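Local structure of Bd3460 (Bdellovibrio bacteriovorus HD100, 5CER) at residues 139-144 against 161-166. The protein is an ankyrin-repeat protein of unknown function that probably mediates protein-protein interactions, as such repeats commonly do. Sequence-based numbering, arbitrary orientation.
Sequences TALFAV and ADLKLK
Leu141, in the first turn of a helix with Thr139 at its N-cap, faces Ala161 in the loop that follows helix 150-158, their CA atoms 7.0 Å apart. No direct hydrogen bond joins the two backbones; the loop folds into a type I turn from Asp162 to Leu165. Leu141 has the largest share of the contact: a chi1 of -170° swings CG away from the backbone N, and CD2 reaches the loop, where it meets Leu163 CA at 4.0 Å and Leu163 CD1 at 4.1 Å, and it also approaches Ala161 CB. Both segments belong to one predicted ankyrin repeat, two antiparallel helices followed by a loop, and here the opening of its first helix packs on the loop that follows its second, where Ile153 also touches Leu141. Phe142 turns its ring edge to the loop, CZ lying 3.3 Å from Leu165 O near the ring plane, while Val176 of helix 173-179 packs on its side chain. Thr139 CG2 touches Leu165 CD1, and a water 3.0 Å from Thr139 OG1 links weakly to Asp162 N. Within the turn, Asp162 OD1 takes two donors from opposite faces of its carboxylate: Lys164 N at 3.1 Å, forming an Asx turn, and Lys164 NZ at 3.2 Å in a salt bridge.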
ATOM      1  N   THR B 139       8.117 -22.169 -19.794  1.00 28.63           N
ATOM      2  CA  THR B 139       9.151 -21.372 -19.122  1.00 29.76           C
ATOM      3  C   THR B 139       8.712 -19.900 -19.047  1.00 28.95           C
ATOM      4  O   THR B 139       7.637 -19.554 -19.543  1.00 30.31           O
ATOM      5  CB  THR B 139      10.460 -21.423 -19.927  1.00 30.15           C
ATOM      6  OG1 THR B 139      10.196 -20.924 -21.247  1.00 30.81           O
ATOM      7  CG2 THR B 139      10.979 -22.808 -19.974  1.00 31.05           C
ATOM      8  N   ALA B 140       9.566 -19.076 -18.464  1.00 28.83           N
ATOM      9  CA  ALA B 140       9.364 -17.650 -18.359  1.00 29.57           C
ATOM     10  C   ALA B 140       8.999 -17.011 -19.695  1.00 30.89           C
ATOM     11  O   ALA B 140       8.123 -16.129 -19.754  1.00 32.07           O
ATOM     12  CB  ALA B 140      10.607 -16.985 -17.777  1.00 30.44           C
ATOM     13  N   LEU B 141       9.667 -17.439 -20.754  1.00 31.10           N
ATOM     14  CA  LEU B 141       9.425 -16.884 -22.078  1.00 30.87           C
ATOM     15  C   LEU B 141       7.982 -17.038 -22.514  1.00 29.03           C
ATOM     16  O   LEU B 141       7.422 -16.142 -23.127  1.00 28.32           O
ATOM     17  CB  LEU B 141      10.381 -17.524 -23.106  1.00 32.82           C
ATOM     18  CG  LEU B 141      10.425 -16.892 -24.509  1.00 34.87           C
ATOM     19  CD1 LEU B 141      10.966 -15.471 -24.437  1.00 35.61           C
ATOM     20  CD2 LEU B 141      11.270 -17.721 -25.495  1.00 36.43           C
ATOM     21  N   PHE B 142       7.352 -18.145 -22.130  1.00 28.75           N
ATOM     22  CA  PHE B 142       5.905 -18.376 -22.400  1.00 28.90           C
ATOM     23  C   PHE B 142       5.011 -17.412 -21.594  1.00 28.42           C
ATOM     24  O   PHE B 142       4.080 -16.811 -22.143  1.00 29.70           O
ATOM     25  CB  PHE B 142       5.487 -19.819 -22.060  1.00 29.31           C
ATOM     26  CG  PHE B 142       5.932 -20.865 -23.090  1.00 30.28           C
ATOM     27  CD1 PHE B 142       7.283 -21.216 -23.228  1.00 30.45           C
ATOM     28  CD2 PHE B 142       4.991 -21.509 -23.879  1.00 30.68           C
ATOM     29  CE1 PHE B 142       7.675 -22.169 -24.139  1.00 31.45           C
ATOM     30  CE2 PHE B 142       5.372 -22.486 -24.778  1.00 32.16           C
ATOM     31  CZ  PHE B 142       6.725 -22.812 -24.918  1.00 32.56           C
ATOM     32  N   ALA B 143       5.303 -17.258 -20.306  1.00 27.48           N
ATOM     33  CA  ALA B 143       4.523 -16.344 -19.452  1.00 28.15           C
ATOM     34  C   ALA B 143       4.579 -14.887 -19.946  1.00 28.56           C
ATOM     35  O   ALA B 143       3.540 -14.213 -20.000  1.00 28.14           O
ATOM     36  CB  ALA B 143       5.008 -16.389 -18.014  1.00 27.55           C
ATOM     37  N   VAL B 144       5.785 -14.406 -20.280  1.00 28.15           N
ATOM     38  CA  VAL B 144       5.928 -13.015 -20.636  1.00 29.00           C
ATOM     39  C   VAL B 144       5.448 -12.857 -22.084  1.00 29.98           C
ATOM     40  O   VAL B 144       4.942 -11.784 -22.446  1.00 30.59           O
ATOM     41  CB  VAL B 144       7.342 -12.425 -20.361  1.00 30.26           C
ATOM     42  CG1 VAL B 144       7.834 -12.733 -18.937  1.00 29.33           C
ATOM     43  CG2 VAL B 144       8.348 -12.917 -21.388  1.00 31.41           C
ATOM     44  N   ALA B 161      17.371 -17.741 -23.133  1.00 40.82           N
ATOM     45  CA  ALA B 161      16.114 -18.490 -23.294  1.00 39.31           C
ATOM     46  C   ALA B 161      16.032 -19.106 -24.694  1.00 40.63           C
ATOM     47  O   ALA B 161      16.588 -18.557 -25.644  1.00 40.87           O
ATOM     48  CB  ALA B 161      14.917 -17.604 -23.069  1.00 36.48           C
ATOM     49  N   ASP B 162      15.400 -20.264 -24.798  1.00 40.82           N
ATOM     50  CA  ASP B 162      15.400 -21.024 -26.029  1.00 43.38           C
ATOM     51  C   ASP B 162      14.080 -20.811 -26.708  1.00 41.57           C
ATOM     52  O   ASP B 162      13.060 -21.317 -26.270  1.00 40.93           O
ATOM     53  CB  ASP B 162      15.628 -22.508 -25.730  1.00 45.84           C
ATOM     54  CG  ASP B 162      15.735 -23.360 -26.984  1.00 48.24           C
ATOM     55  OD1 ASP B 162      15.473 -22.865 -28.095  1.00 49.14           O
ATOM     56  OD2 ASP B 162      16.090 -24.560 -26.853  1.00 52.43           O
ATOM     57  N   LEU B 163      14.138 -20.107 -27.819  1.00 43.73           N
ATOM     58  CA  LEU B 163      12.958 -19.720 -28.574  1.00 45.74           C
ATOM     59  C   LEU B 163      12.100 -20.876 -29.070  1.00 46.21           C
ATOM     60  O   LEU B 163      10.877 -20.747 -29.205  1.00 43.29           O
ATOM     61  CB  LEU B 163      13.350 -18.895 -29.805  1.00 50.10           C
ATOM     62  CG  LEU B 163      12.544 -17.609 -29.915  1.00 51.51           C
ATOM     63  CD1 LEU B 163      13.113 -16.602 -28.939  1.00 51.33           C
ATOM     64  CD2 LEU B 163      12.556 -17.049 -31.332  1.00 55.80           C
ATOM     65  N   LYS B 164      12.737 -22.001 -29.345  1.00 49.59           N
ATOM     66  CA  LYS B 164      12.067 -23.077 -30.051  1.00 51.61           C
ATOM     67  C   LYS B 164      11.491 -24.139 -29.094  1.00 49.53           C
ATOM     68  O   LYS B 164      10.962 -25.149 -29.565  1.00 51.14           O
ATOM     69  CB  LYS B 164      12.965 -23.633 -31.152  1.00 55.17           C
ATOM     70  CG  LYS B 164      14.318 -24.055 -30.676  1.00 59.42           C
ATOM     71  CD  LYS B 164      15.176 -24.463 -31.838  1.00 65.84           C
ATOM     72  CE  LYS B 164      16.335 -25.323 -31.359  1.00 68.60           C
ATOM     73  NZ  LYS B 164      17.043 -24.729 -30.206  1.00 67.71           N
ATOM     74  N   LEU B 165      11.541 -23.920 -27.770  1.00 45.36           N
ATOM     75  CA  LEU B 165      10.939 -24.899 -26.845  1.00 43.24           C
ATOM     76  C   LEU B 165       9.432 -24.964 -27.039  1.00 40.06           C
ATOM     77  O   LEU B 165       8.786 -23.959 -27.248  1.00 38.79           O
ATOM     78  CB  LEU B 165      11.253 -24.610 -25.375  1.00 42.05           C
ATOM     79  CG  LEU B 165      12.683 -24.817 -24.868  1.00 43.70           C
ATOM     80  CD1 LEU B 165      12.775 -24.328 -23.429  1.00 41.72           C
ATOM     81  CD2 LEU B 165      13.145 -26.273 -24.963  1.00 45.56           C
ATOM     82  N   LYS B 166       8.892 -26.174 -26.992  1.00 40.14           N
ATOM     83  CA  LYS B 166       7.453 -26.383 -27.040  1.00 39.97           C
ATOM     84  C   LYS B 166       6.911 -26.818 -25.678  1.00 37.35           C
ATOM     85  O   LYS B 166       7.576 -27.569 -24.950  1.00 37.54           O
ATOM     86  CB  LYS B 166       7.096 -27.389 -28.135  1.00 42.78           C
ATOM     87  CG  LYS B 166       7.455 -26.863 -29.507  1.00 45.72           C
ATOM     88  CD  LYS B 166       7.036 -27.830 -30.607  1.00 50.45           C
ATOM     89  CE  LYS B 166       7.167 -27.153 -31.966  1.00 54.02           C
ATOM     90  NZ  LYS B 166       7.148 -28.116 -33.091  1.00 57.70           N
TER
HETATM   91  O   HOH W   1      12.750 -20.160 -22.561  1.00 28.73           O